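Local atomic coordinates of octaprenyl Pyrophosphate Synthase (Helicobacter pylori, PDB entry 3TC1), a protein that probably catalyses the stepwise condensation of isopentenyl pyrophosphate units onto an allylic pyrophosphate, building the C40 chain of octaprenyl pyrophosphate. Residues Ala53-Lys58 against Ile176-Asp181; Thr64-Ile69 against Gln125-Ala130; Lys282-Ile287 against Lys297-Val302; Lys7-Lys12 against Ser35-Ser40. All coordinates share one frame; numbering follows the deposited sequence.

Contact 1 (Ala53-Lys58 against Ile176-Asp181); sequences AILLDK and ILLNKD
Leu-55 packs against Leu-178 and Leu-177 in a small aliphatic cluster where the first turn of helix 53-80 meets the end of helix 152-177. With its CG swung opposite the backbone N (chi1 -178°), Leu-55 extends across the gap and presents both its branch point and its two methyls to the partner segment. Its CG lies 3.7 Å from Leu-178 CD2, a single methyl set against the fork of the other leucine, and the two side chains lie at a slant to each other. Leu-55 CD1 reaches further, to 4.0 Å from Leu-177 CG and 3.7 Å from the carbonyl O of Leu-177. Leu-177 in turn lays its CD2 on the helix backbone, 3.8 Å from the carbonyl carbon of Lys-58, so this methyl packs on main chain. Leu-177 also touches Ala-59 and Leu-62 of the same helix 53-80 and Ile-123 of helix 121-144, while Leu-178 also touches Leu-46 and Leu-47.

Toward Lys-58 the fit slackens. The lysine sets out toward Leu-177 but its amine turns off, leaving an aliphatic graze of 4.2 Å between Lys-58 CD and Leu-177 CD1 beside the solvent-exposed lysine. Beyond Leu-178 the chain turns away through a Schellman motif, with Asn-179 as the C-prime residue at a positive phi of 54° and its N bonded back to Ile-176 O. With no hydrogen bond or salt bridge between the segments, this surface junction between two helix ends rests on van der Waals packing and on the partial burial of leucine methyls.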
# COMPACT_ATOMS: atom_id res chain seq x y z
N ALA B 53 4.20 -3.12 -32.69
CA ALA B 53 3.19 -3.72 -31.83
C ALA B 53 3.69 -4.26 -30.49
O ALA B 53 2.99 -4.17 -29.49
CB ALA B 53 2.46 -4.83 -32.60
N ILE B 54 4.88 -4.85 -30.48
CA ILE B 54 5.43 -5.39 -29.24
C ILE B 54 5.69 -4.25 -28.26
O ILE B 54 5.32 -4.34 -27.08
CB ILE B 54 6.75 -6.15 -29.49
CG1 ILE B 54 6.48 -7.39 -30.35
CG2 ILE B 54 7.38 -6.54 -28.17
CD1 ILE B 54 5.46 -8.36 -29.77
N LEU B 55 6.32 -3.19 -28.74
CA LEU B 55 6.63 -2.04 -27.89
C LEU B 55 5.35 -1.33 -27.43
O LEU B 55 5.26 -0.88 -26.28
CB LEU B 55 7.54 -1.07 -28.64
CG LEU B 55 8.02 0.20 -27.92
CD1 LEU B 55 8.68 -0.16 -26.59
CD2 LEU B 55 9.00 0.94 -28.83
N LEU B 56 4.37 -1.24 -28.32
CA LEU B 56 3.10 -0.59 -28.00
C LEU B 56 2.41 -1.29 -26.83
O LEU B 56 1.86 -0.64 -25.94
CB LEU B 56 2.18 -0.60 -29.22
CG LEU B 56 0.77 -0.06 -29.03
CD1 LEU B 56 0.81 1.39 -28.55
CD2 LEU B 56 0.02 -0.16 -30.36
N ASP B 57 2.44 -2.62 -26.83
CA ASP B 57 1.82 -3.37 -25.75
C ASP B 57 2.55 -3.07 -24.43
O ASP B 57 1.91 -2.91 -23.39
CB ASP B 57 1.86 -4.87 -26.04
CG ASP B 57 1.18 -5.70 -24.96
OD1 ASP B 57 -0.04 -5.52 -24.75
OD2 ASP B 57 1.87 -6.52 -24.32
N LYS B 58 3.88 -3.01 -24.48
CA LYS B 58 4.67 -2.70 -23.29
C LYS B 58 4.28 -1.32 -22.78
O LYS B 58 4.21 -1.09 -21.57
CB LYS B 58 6.17 -2.69 -23.60
CG LYS B 58 6.85 -4.05 -23.71
CD LYS B 58 8.36 -3.84 -23.82
CE LYS B 58 9.16 -5.13 -23.74
NZ LYS B 58 9.22 -5.87 -25.03
N ILE B 176 11.82 6.63 -21.44
CA ILE B 176 12.84 5.59 -21.32
C ILE B 176 12.43 4.38 -22.16
O ILE B 176 13.21 3.88 -22.96
CB ILE B 176 13.01 5.14 -19.84
CG1 ILE B 176 13.62 6.28 -19.02
CG2 ILE B 176 13.89 3.90 -19.77
CD1 ILE B 176 13.67 6.00 -17.51
N LEU B 177 11.20 3.92 -21.95
CA LEU B 177 10.66 2.77 -22.67
C LEU B 177 10.71 2.98 -24.19
O LEU B 177 11.06 2.06 -24.93
CB LEU B 177 9.21 2.52 -22.25
CG LEU B 177 8.52 1.31 -22.90
CD1 LEU B 177 9.17 0.03 -22.39
CD2 LEU B 177 7.03 1.32 -22.57
N LEU B 178 10.35 4.18 -24.64
CA LEU B 178 10.33 4.50 -26.06
C LEU B 178 11.64 5.06 -26.58
O LEU B 178 11.71 5.58 -27.70
CB LEU B 178 9.20 5.48 -26.35
CG LEU B 178 7.82 4.99 -25.89
CD1 LEU B 178 6.77 5.99 -26.28
CD2 LEU B 178 7.52 3.63 -26.52
N ASN B 179 12.68 4.97 -25.76
CA ASN B 179 14.00 5.47 -26.13
C ASN B 179 14.01 6.94 -26.58
O ASN B 179 14.57 7.28 -27.61
CB ASN B 179 14.61 4.58 -27.21
CG ASN B 179 16.10 4.80 -27.38
OD1 ASN B 179 16.85 4.81 -26.40
ND2 ASN B 179 16.54 4.98 -28.62
N LYS B 180 13.32 7.79 -25.88
CA LYS B 180 13.28 9.20 -26.06
C LYS B 180 14.02 9.96 -24.98
O LYS B 180 14.34 9.42 -24.10
CB LYS B 180 11.85 9.71 -26.21
CG LYS B 180 11.18 9.21 -27.37
CD LYS B 180 9.82 9.49 -27.34
CE LYS B 180 9.53 10.69 -27.91
NZ LYS B 180 9.09 10.53 -29.27
N ASP B 181 14.19 11.24 -25.07
CA ASP B 181 15.01 11.97 -24.13
C ASP B 181 14.26 12.17 -22.87
O ASP B 181 13.44 12.91 -22.80
CB ASP B 181 15.28 13.30 -24.72
CG ASP B 181 16.15 14.21 -23.91
OD1 ASP B 181 16.12 14.26 -22.76
OD2 ASP B 181 16.88 14.92 -24.49

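Contact 2 (Thr64-Ile69 against Gln125-Ala130); sequences TIVEMI and QALSNA
No flat group meets another between Leu-127 and the pair Ile-65 and Val-66: no ring or amide takes part, and there are neither faces nor edges to assign, only branched aliphatic side chains. An aromatic ring comes from helix 152-177: Phe-166 touches Val-66 and Ile-69 from outside the two segments. One methyl does most of the work across the gap. Leu-127 CD1 rests over two methyls of helix 53-80, lying 4.0 Å from Val-66 CG2 and 4.1 Å from Ile-65 CG2. The approaches differ: the leucine runs at about a right angle to the valine and at a slant to the isoleucine. Ile-65 offers its CG2 because CG1 is placed opposite the carbonyl carbon (chi1 -71°), which leaves the shorter branch directed at the leucine.

All three side chains are buried, and the absence of polar atoms among them matches that setting. The backbones keep their distance, 8.1 Å between Val-66 CA and Leu-127 CA, so the space between the helices is bridged by side chains. Leu-116 of helix 92-116 touches both Ile-65 and Leu-127, and Ser-173 of helix 152-177 touches Leu-127. On helix 121-144, Ser-128 turns away from this interface and hydrogen-bonds Ser-117 of the second subunit. Such helix-to-helix aliphatic packing, one face inward and another on the dimer partner, is characteristic of the all-helical polyprenyl synthase fold.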
# COMPACT_ATOMS: atom_id res chain seq x y z
N THR B 64 -0.95 1.12 -17.69
CA THR B 64 -1.81 0.38 -16.79
C THR B 64 -1.23 0.43 -15.38
O THR B 64 -1.96 0.65 -14.41
CB THR B 64 -1.96 -1.08 -17.26
OG1 THR B 64 -2.50 -1.09 -18.59
CG2 THR B 64 -2.90 -1.85 -16.34
N ILE B 65 0.08 0.22 -15.27
CA ILE B 65 0.78 0.27 -13.99
C ILE B 65 0.59 1.65 -13.35
O ILE B 65 0.27 1.76 -12.16
CB ILE B 65 2.30 0.01 -14.19
CG1 ILE B 65 2.53 -1.46 -14.55
CG2 ILE B 65 3.08 0.40 -12.94
CD1 ILE B 65 3.95 -1.75 -15.02
N VAL B 66 0.78 2.70 -14.14
CA VAL B 66 0.62 4.06 -13.63
C VAL B 66 -0.81 4.36 -13.15
O VAL B 66 -1.00 4.98 -12.11
CB VAL B 66 1.04 5.10 -14.69
CG1 VAL B 66 0.59 6.49 -14.28
CG2 VAL B 66 2.57 5.08 -14.84
N GLU B 67 -1.81 3.92 -13.91
CA GLU B 67 -3.20 4.17 -13.51
C GLU B 67 -3.58 3.38 -12.26
O GLU B 67 -4.36 3.85 -11.43
CB GLU B 67 -4.16 3.82 -14.65
CG GLU B 67 -4.02 4.67 -15.93
CD GLU B 67 -4.21 6.17 -15.70
OE1 GLU B 67 -4.69 6.57 -14.61
OE2 GLU B 67 -3.90 6.96 -16.61
N MET B 68 -3.02 2.18 -12.11
CA MET B 68 -3.33 1.37 -10.93
C MET B 68 -2.71 1.97 -9.68
O MET B 68 -3.29 1.92 -8.60
CB MET B 68 -2.88 -0.08 -11.14
CG MET B 68 -3.80 -0.80 -12.11
SD MET B 68 -3.45 -2.54 -12.31
CE MET B 68 -4.02 -3.19 -10.75
N ILE B 69 -1.52 2.56 -9.84
CA ILE B 69 -0.84 3.21 -8.74
C ILE B 69 -1.68 4.42 -8.33
O ILE B 69 -1.92 4.66 -7.15
CB ILE B 69 0.57 3.69 -9.17
CG1 ILE B 69 1.51 2.49 -9.27
CG2 ILE B 69 1.11 4.72 -8.18
CD1 ILE B 69 2.84 2.81 -9.93
N GLN B 125 12.61 1.63 -10.84
CA GLN B 125 13.08 2.52 -9.79
C GLN B 125 12.44 3.90 -9.86
O GLN B 125 12.13 4.48 -8.83
CB GLN B 125 14.60 2.65 -9.84
CG GLN B 125 15.34 1.39 -9.44
CD GLN B 125 16.81 1.62 -9.18
OE1 GLN B 125 17.56 0.68 -8.92
NE2 GLN B 125 17.23 2.88 -9.25
N ALA B 126 12.24 4.42 -11.06
CA ALA B 126 11.63 5.73 -11.21
C ALA B 126 10.22 5.73 -10.64
O ALA B 126 9.84 6.61 -9.87
CB ALA B 126 11.61 6.14 -12.68
N LEU B 127 9.43 4.72 -11.00
CA LEU B 127 8.06 4.67 -10.50
C LEU B 127 7.96 4.25 -9.03
O LEU B 127 7.15 4.82 -8.29
CB LEU B 127 7.20 3.75 -11.37
CG LEU B 127 6.84 4.29 -12.75
CD1 LEU B 127 5.91 3.31 -13.44
CD2 LEU B 127 6.15 5.65 -12.63
N SER B 128 8.76 3.28 -8.60
CA SER B 128 8.66 2.87 -7.19
C SER B 128 9.12 4.02 -6.30
O SER B 128 8.60 4.21 -5.20
CB SER B 128 9.47 1.59 -6.92
OG SER B 128 10.86 1.76 -7.09
N ASN B 129 10.06 4.82 -6.78
CA ASN B 129 10.53 5.96 -6.00
C ASN B 129 9.43 7.02 -5.94
O ASN B 129 9.30 7.74 -4.94
CB ASN B 129 11.79 6.56 -6.61
CG ASN B 129 12.27 7.80 -5.86
OD1 ASN B 129 12.69 7.71 -4.70
ND2 ASN B 129 12.20 8.95 -6.51
N ALA B 130 8.65 7.12 -7.01
CA ALA B 130 7.56 8.08 -7.07
C ALA B 130 6.48 7.69 -6.07
O ALA B 130 5.85 8.54 -5.45
CB ALA B 130 6.97 8.14 -8.48

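Contact 3 (Lys282-Ile287 against Lys297-Val302); sequences KALEAI and KLAQDV
Leu-284 of helix 268-286 rests on Ala-299 and grazes Gln-300 of helix 293-301. At the start of the second segment, Lys-297 points its CB away from the partner helix and folds along its own helix instead. Its NZ forms a salt bridge at 2.7 Å with Asp-301 OD2 one turn on, which accepts through its syn lone pair. Ala-299 is the seat of the contact: its CB receives Leu-284 CD2 at 3.8 Å and CG at 4.2 Å, and its small size lets the backbones draw together, with 6.8 Å between Leu-284 CA and Ala-299 CA. The two helices run antiparallel and are joined by a short connection, a helical hairpin at the C-terminal end of the modelled chain, and this is its inner face. The carbonyl O of Ala-299 is also bonded by Ser-280 OG, one turn before Leu-284, which ties the hairpin at a second level. Next, Gln-300 brings its aliphatic CG to 4.2 Å from Leu-284 CD2 on the exposed flank. Asp-301 returns to the salt bridge with Lys-297.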
# COMPACT_ATOMS: atom_id res chain seq x y z
N LYS B 282 6.84 26.80 -18.69
CA LYS B 282 8.04 25.96 -18.57
C LYS B 282 7.80 24.61 -19.24
O LYS B 282 8.69 24.10 -19.93
CB LYS B 282 8.41 25.78 -17.09
CG LYS B 282 8.97 27.04 -16.44
CD LYS B 282 9.20 26.89 -14.93
CE LYS B 282 10.36 25.95 -14.61
NZ LYS B 282 10.56 25.79 -13.14
N ALA B 283 6.61 24.05 -19.08
CA ALA B 283 6.30 22.76 -19.69
C ALA B 283 6.42 22.86 -21.22
O ALA B 283 7.10 22.06 -21.85
CB ALA B 283 4.89 22.32 -19.31
N LEU B 284 5.74 23.84 -21.79
CA LEU B 284 5.77 24.05 -23.23
C LEU B 284 7.21 24.29 -23.69
O LEU B 284 7.62 23.83 -24.76
CB LEU B 284 4.88 25.24 -23.60
CG LEU B 284 3.39 25.03 -23.35
CD1 LEU B 284 2.64 26.35 -23.48
CD2 LEU B 284 2.85 24.00 -24.34
N GLU B 285 7.95 25.03 -22.88
CA GLU B 285 9.35 25.34 -23.17
C GLU B 285 10.16 24.05 -23.32
O GLU B 285 10.88 23.86 -24.30
CB GLU B 285 9.94 26.19 -22.04
CG GLU B 285 11.36 26.65 -22.26
CD GLU B 285 11.48 27.69 -23.36
OE1 GLU B 285 11.12 27.38 -24.51
OE2 GLU B 285 11.93 28.81 -23.06
N ALA B 286 10.01 23.16 -22.34
CA ALA B 286 10.72 21.89 -22.32
C ALA B 286 10.57 21.08 -23.61
O ALA B 286 11.53 20.49 -24.09
CB ALA B 286 10.25 21.05 -21.13
N ILE B 287 9.36 21.05 -24.16
CA ILE B 287 9.12 20.30 -25.39
C ILE B 287 9.12 21.17 -26.64
O ILE B 287 8.58 20.78 -27.68
CB ILE B 287 7.77 19.55 -25.31
CG1 ILE B 287 6.63 20.55 -25.18
CG2 ILE B 287 7.79 18.58 -24.13
CD1 ILE B 287 5.24 19.92 -25.23
N LYS B 297 -1.28 20.60 -26.44
CA LYS B 297 -2.72 20.80 -26.29
C LYS B 297 -3.11 20.70 -24.82
O LYS B 297 -3.82 21.56 -24.30
CB LYS B 297 -3.46 19.73 -27.11
CG LYS B 297 -4.98 19.76 -27.03
CD LYS B 297 -5.58 20.97 -27.72
CE LYS B 297 -7.07 20.75 -28.04
NZ LYS B 297 -7.85 20.40 -26.82
N LEU B 298 -2.64 19.64 -24.16
CA LEU B 298 -2.95 19.41 -22.75
C LEU B 298 -2.31 20.44 -21.81
O LEU B 298 -2.91 20.82 -20.81
CB LEU B 298 -2.49 18.00 -22.34
CG LEU B 298 -3.19 16.83 -23.04
CD1 LEU B 298 -2.44 15.54 -22.77
CD2 LEU B 298 -4.62 16.74 -22.56
N ALA B 299 -1.10 20.87 -22.13
CA ALA B 299 -0.40 21.84 -21.31
C ALA B 299 -1.05 23.22 -21.37
O ALA B 299 -0.95 24.01 -20.42
CB ALA B 299 1.06 21.93 -21.74
N GLN B 300 -1.71 23.51 -22.48
CA GLN B 300 -2.38 24.80 -22.65
C GLN B 300 -3.77 24.75 -22.03
O GLN B 300 -4.21 25.70 -21.39
CB GLN B 300 -2.50 25.14 -24.14
CG GLN B 300 -1.17 25.17 -24.88
CD GLN B 300 -1.33 25.29 -26.38
OE1 GLN B 300 -2.12 24.57 -26.99
NE2 GLN B 300 -0.58 26.20 -26.99
N ASP B 301 -4.45 23.63 -22.23
CA ASP B 301 -5.81 23.44 -21.73
C ASP B 301 -5.95 23.37 -20.21
O ASP B 301 -7.00 23.71 -19.67
CB ASP B 301 -6.41 22.17 -22.34
CG ASP B 301 -6.62 22.30 -23.83
OD1 ASP B 301 -6.17 23.32 -24.41
OD2 ASP B 301 -7.23 21.39 -24.43
N VAL B 302 -4.90 22.94 -19.51
CA VAL B 302 -4.99 22.86 -18.06
C VAL B 302 -5.12 24.26 -17.45
O VAL B 302 -5.78 24.44 -16.43
CB VAL B 302 -3.75 22.17 -17.44
CG1 VAL B 302 -2.48 22.70 -18.09
CG2 VAL B 302 -3.71 22.43 -15.93

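Contact 4 (Lys7-Lys12 against Ser35-Ser40); sequences KAIQNK and SKMLRS
Ile-9 reaches from helix 3-18 to Met-37 and Ser-40 at the start of helix 38-44. Its CB points toward the partner segment, and there the side chain forks. The short branch, CG2, lies opposite the backbone N and touches Met-37 SD at 4.1 Å, with Ser-40 OG a little further off at 4.2 Å. The other branch passes through CG1, placed opposite the carbonyl carbon (chi1 -67°), and ends in CD1, which sits 3.8 Å from Ser-40 CB and 3.7 Å from Ser-40 OG. The end methyl of Ile-9 thus packs on both CB and the hydroxyl oxygen of Ser-40, an oxygen whose probable hydrogen-bond partner is Glu-67 of helix 53-80. Met-37 and Ile-9 lie alongside one another, running in opposite senses, and the methionine bends at its thioether. Leu-6, one helical turn before Ile-9, touches both Met-37 and Ser-40.

The partner segment enters this contact through a defined turn. Ser-35 OG accepts from Met-37 N at 2.8 Å, an ST turn, and Met-37, with positive phi (56°), takes the N-cap position of helix 38-44. The sequence Ser-35 to Ser-40 (S-K-M-L-R-S) by its position probably corresponds to the G-K-R-x-R-P loop that in relatives helps bind isopentenyl pyrophosphate; the buried packing on helix 3-18 is consistent with the underside of that substrate-binding loop in the polyprenyl synthase fold.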
# COMPACT_ATOMS: atom_id res chain seq x y z
N LYS B 7 -9.10 2.74 -23.88
CA LYS B 7 -10.04 1.64 -23.74
C LYS B 7 -9.26 0.34 -23.51
O LYS B 7 -9.67 -0.51 -22.73
CB LYS B 7 -10.88 1.53 -25.01
CG LYS B 7 -12.31 1.14 -24.78
CD LYS B 7 -12.43 -0.27 -24.24
CE LYS B 7 -13.85 -0.55 -23.79
NZ LYS B 7 -14.25 0.41 -22.72
N ALA B 8 -8.14 0.20 -24.21
CA ALA B 8 -7.31 -0.99 -24.08
C ALA B 8 -6.66 -1.02 -22.69
O ALA B 8 -6.45 -2.08 -22.13
CB ALA B 8 -6.23 -1.01 -25.17
N ILE B 9 -6.33 0.16 -22.16
CA ILE B 9 -5.72 0.25 -20.83
C ILE B 9 -6.78 -0.10 -19.77
O ILE B 9 -6.50 -0.78 -18.79
CB ILE B 9 -5.18 1.68 -20.58
CG1 ILE B 9 -4.01 1.95 -21.53
CG2 ILE B 9 -4.75 1.85 -19.12
CD1 ILE B 9 -3.59 3.40 -21.60
N GLN B 10 -8.00 0.37 -20.00
CA GLN B 10 -9.12 0.11 -19.10
C GLN B 10 -9.32 -1.41 -19.04
O GLN B 10 -9.53 -1.99 -17.96
CB GLN B 10 -10.37 0.79 -19.66
CG GLN B 10 -11.64 0.61 -18.85
CD GLN B 10 -12.84 1.25 -19.53
OE1 GLN B 10 -12.84 2.44 -19.85
NE2 GLN B 10 -13.89 0.45 -19.75
N ASN B 11 -9.26 -2.06 -20.19
CA ASN B 11 -9.43 -3.51 -20.25
C ASN B 11 -8.26 -4.28 -19.65
O ASN B 11 -8.45 -5.37 -19.10
CB ASN B 11 -9.69 -3.95 -21.69
CG ASN B 11 -11.06 -3.51 -22.19
OD1 ASN B 11 -12.03 -3.51 -21.43
ND2 ASN B 11 -11.15 -3.16 -23.47
N LYS B 12 -7.05 -3.73 -19.73
CA LYS B 12 -5.88 -4.38 -19.14
C LYS B 12 -6.01 -4.39 -17.62
O LYS B 12 -5.69 -5.38 -16.96
CB LYS B 12 -4.59 -3.66 -19.54
CG LYS B 12 -4.06 -4.04 -20.91
CD LYS B 12 -2.71 -3.39 -21.19
CE LYS B 12 -2.07 -3.94 -22.46
NZ LYS B 12 -1.74 -5.39 -22.33
N SER B 35 -12.06 6.61 -14.77
CA SER B 35 -11.02 7.57 -14.48
C SER B 35 -10.80 8.39 -15.73
O SER B 35 -11.03 7.91 -16.84
CB SER B 35 -9.73 6.86 -14.09
OG SER B 35 -8.61 7.72 -14.26
N LYS B 36 -10.37 9.62 -15.55
CA LYS B 36 -10.09 10.51 -16.67
C LYS B 36 -8.85 9.95 -17.37
O LYS B 36 -8.66 10.12 -18.58
CB LYS B 36 -9.83 11.93 -16.15
CG LYS B 36 -9.54 12.96 -17.22
CD LYS B 36 -8.12 12.89 -17.72
CE LYS B 36 -7.88 13.97 -18.74
NZ LYS B 36 -8.44 15.27 -18.26
N MET B 37 -8.03 9.25 -16.59
CA MET B 37 -6.77 8.67 -17.07
C MET B 37 -5.88 9.75 -17.67
O MET B 37 -5.29 9.57 -18.74
CB MET B 37 -7.03 7.56 -18.08
CG MET B 37 -7.43 6.25 -17.43
SD MET B 37 -7.46 4.87 -18.59
CE MET B 37 -9.03 5.12 -19.31
N LEU B 38 -5.77 10.86 -16.96
CA LEU B 38 -4.94 11.97 -17.39
C LEU B 38 -3.50 11.52 -17.63
O LEU B 38 -2.86 11.92 -18.61
CB LEU B 38 -4.96 13.07 -16.33
CG LEU B 38 -3.94 14.19 -16.52
CD1 LEU B 38 -4.11 14.82 -17.89
CD2 LEU B 38 -4.11 15.22 -15.42
N ARG B 39 -2.99 10.68 -16.73
CA ARG B 39 -1.62 10.22 -16.86
C ARG B 39 -1.38 9.36 -18.08
O ARG B 39 -0.35 9.51 -18.71
CB ARG B 39 -1.17 9.55 -15.55
CG ARG B 39 -1.14 10.58 -14.41
CD ARG B 39 -1.11 9.99 -13.01
NE ARG B 39 -1.28 11.03 -11.99
CZ ARG B 39 -2.42 11.66 -11.72
NH1 ARG B 39 -2.47 12.59 -10.78
NH2 ARG B 39 -3.54 11.34 -12.37
N SER B 40 -2.34 8.53 -18.47
CA SER B 40 -2.19 7.71 -19.67
C SER B 40 -2.20 8.61 -20.92
O SER B 40 -1.45 8.37 -21.87
CB SER B 40 -3.32 6.69 -19.77
OG SER B 40 -3.17 5.68 -18.78

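Helix 53-80 connects three of the four contacts. Contacts 1 and 2 sit at successive places along it, their centres 16 Å apart, and contact 2 is nested within the chain loop that contact 1 closes. Contact 4 joins both through polar bonds: Lys-12 NZ to Asp-57 OD1 at 3.0 Å, a salt bridge reaching contact 1, and Ser-40 OG to Glu-67 OE2 at 2.6 Å, a probable hydrogen bond reaching contact 2. Contact 3 stands apart, its centre about 22 Å from those of contacts 1 and 2. The C-terminal end of helix 53-80 carries what by sequence is the first aspartate-rich motif, which in this family binds magnesium and the allylic substrate.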